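Local coordinates for protein predicted metal-dependent hydrolase of the TIM-barrel fold (Lactobacillus casei, PDB 2QPX) that is of unconfirmed function but carries a two-zinc site in a TIM barrel and is probably a metal-dependent hydrolase of the amidohydrolase type, at residues Met223-His228 against Arg247-Ala252. Sequence-based numbering, arbitrary orientation.
Sequences MPLQFH and RDYLKA
Tyr249 swings its ring out from the helix toward Phe227 with CG trans to the backbone N (chi1 -172°), while Phe227 has CG trans to its carbonyl carbon instead (chi1 -74°) and carries its ring from the strand toward the helix. The two belong to one beta-alpha-beta unit of the TIM barrel: strand 225-229, helix 247-253, then the parallel neighbour strand 260-264. Their rings form an offset edge-to-face pair, the edge of Phe227 directed at the face of Tyr249, with planes at 78° and centroids 5.8 Å apart. The two rings come closest where Phe227 CZ meets Tyr249 CE2, 3.8 Å away.

Leu225, two residues back on the same side of the strand, reaches the far end of the tyrosine. Its CD2 lies near the plane of that ring, at its edge, and the two side chains cross at about a right angle. The phenol oxygen is buried here, but it is satisfied by a hydrogen bond to Leu211 O on helix 204-221, which ties the tyrosine to a second helix. Ala215 of that helix also packs on Tyr249, and Ile218 on Leu225.

Along the strand the side chains alternate. Leu225 and Phe227 face the helix layer, whereas Gln226 and His228 point to the barrel interior; Gln226 OE1 hydrogen-bonds the zinc ligand His18, and His228 ND1 binds zinc together with His264. The contact thus uses the outer, apolar side of a strand whose inner side serves the metal site. At its tyrosine end, Leu225 CD2 sits 3.5 Å from Tyr249 OH.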
# COMPACT_ATOMS: atom_id res chain seq x y z
N MSE A 223 25.09 15.74 -13.44
CA MSE A 223 25.21 14.46 -12.74
C MSE A 223 23.94 14.23 -11.90
O MSE A 223 23.30 15.20 -11.50
CB MSE A 223 26.47 14.41 -11.90
CG MSE A 223 27.69 14.81 -12.70
SE MSE A 223 29.36 14.32 -11.84
CE MSE A 223 29.23 15.26 -10.17
N PRO A 224 23.58 12.96 -11.64
CA PRO A 224 22.36 12.72 -10.90
C PRO A 224 22.38 13.08 -9.43
O PRO A 224 23.47 13.12 -8.82
CB PRO A 224 22.15 11.22 -11.07
CG PRO A 224 22.97 10.85 -12.28
CD PRO A 224 24.13 11.69 -12.16
N LEU A 225 21.18 13.29 -8.89
CA LEU A 225 20.98 13.50 -7.45
C LEU A 225 20.09 12.37 -6.95
O LEU A 225 18.93 12.26 -7.33
CB LEU A 225 20.32 14.85 -7.14
CG LEU A 225 19.92 15.12 -5.69
CD1 LEU A 225 21.13 15.02 -4.74
CD2 LEU A 225 19.20 16.52 -5.64
N GLN A 226 20.67 11.56 -6.08
CA GLN A 226 19.99 10.44 -5.45
C GLN A 226 19.36 10.90 -4.14
O GLN A 226 19.96 11.70 -3.40
CB GLN A 226 20.99 9.35 -5.11
CG GLN A 226 21.87 8.88 -6.25
CD GLN A 226 22.90 7.82 -5.81
OE1 GLN A 226 23.21 7.73 -4.62
NE2 GLN A 226 23.45 7.06 -6.78
N PHE A 227 18.17 10.36 -3.83
CA PHE A 227 17.53 10.52 -2.51
C PHE A 227 17.23 9.15 -1.92
O PHE A 227 16.57 8.32 -2.56
CB PHE A 227 16.19 11.24 -2.63
CG PHE A 227 16.30 12.70 -2.89
CD1 PHE A 227 16.47 13.19 -4.18
CD2 PHE A 227 16.20 13.61 -1.85
CE1 PHE A 227 16.53 14.54 -4.41
CE2 PHE A 227 16.25 14.96 -2.09
CZ PHE A 227 16.41 15.44 -3.38
N HIS A 228 17.60 8.94 -0.66
CA HIS A 228 16.99 7.81 0.07
C HIS A 228 15.49 8.02 0.15
O HIS A 228 15.07 9.09 0.56
CB HIS A 228 17.57 7.74 1.50
CG HIS A 228 17.01 6.62 2.30
ND1 HIS A 228 17.66 5.41 2.43
CD2 HIS A 228 15.85 6.51 3.00
CE1 HIS A 228 16.91 4.60 3.17
NE2 HIS A 228 15.80 5.24 3.52
N ARG A 247 6.74 16.20 -4.58
CA ARG A 247 6.22 16.70 -5.85
C ARG A 247 6.60 18.16 -6.13
O ARG A 247 6.93 18.48 -7.25
CB ARG A 247 4.71 16.48 -5.94
CG ARG A 247 4.11 16.64 -7.35
CD ARG A 247 2.58 16.39 -7.34
NE ARG A 247 1.91 17.35 -6.46
CZ ARG A 247 1.18 18.38 -6.86
NH1 ARG A 247 0.93 18.59 -8.14
NH2 ARG A 247 0.66 19.20 -5.95
N ASP A 248 6.59 19.06 -5.13
CA ASP A 248 6.91 20.44 -5.45
C ASP A 248 8.37 20.59 -5.90
O ASP A 248 8.64 21.33 -6.84
CB ASP A 248 6.54 21.37 -4.29
CG ASP A 248 5.02 21.42 -4.00
OD1 ASP A 248 4.16 21.07 -4.86
OD2 ASP A 248 4.69 21.85 -2.87
N TYR A 249 9.28 19.85 -5.27
CA TYR A 249 10.67 19.87 -5.66
C TYR A 249 10.82 19.30 -7.07
O TYR A 249 11.57 19.85 -7.86
CB TYR A 249 11.51 19.07 -4.67
CG TYR A 249 13.00 19.16 -4.83
CD1 TYR A 249 13.72 20.21 -4.26
CD2 TYR A 249 13.72 18.17 -5.52
CE1 TYR A 249 15.08 20.31 -4.34
CE2 TYR A 249 15.09 18.25 -5.63
CZ TYR A 249 15.80 19.33 -5.04
OH TYR A 249 17.17 19.37 -5.14
N LEU A 250 10.12 18.21 -7.36
CA LEU A 250 10.23 17.57 -8.68
C LEU A 250 9.69 18.53 -9.77
O LEU A 250 10.27 18.65 -10.85
CB LEU A 250 9.46 16.26 -8.71
CG LEU A 250 9.96 15.16 -7.79
CD1 LEU A 250 9.11 13.88 -7.81
CD2 LEU A 250 11.46 14.90 -8.07
N LYS A 251 8.58 19.21 -9.48
CA LYS A 251 8.00 20.19 -10.41
C LYS A 251 8.99 21.33 -10.62
O LYS A 251 9.16 21.82 -11.74
CB LYS A 251 6.68 20.73 -9.86
CG LYS A 251 5.50 19.77 -9.96
CD LYS A 251 4.13 20.40 -9.54
N ALA A 252 9.70 21.72 -9.56
CA ALA A 252 10.63 22.84 -9.66
C ALA A 252 11.85 22.55 -10.52
O ALA A 252 12.35 23.45 -11.21
CB ALA A 252 11.07 23.32 -8.27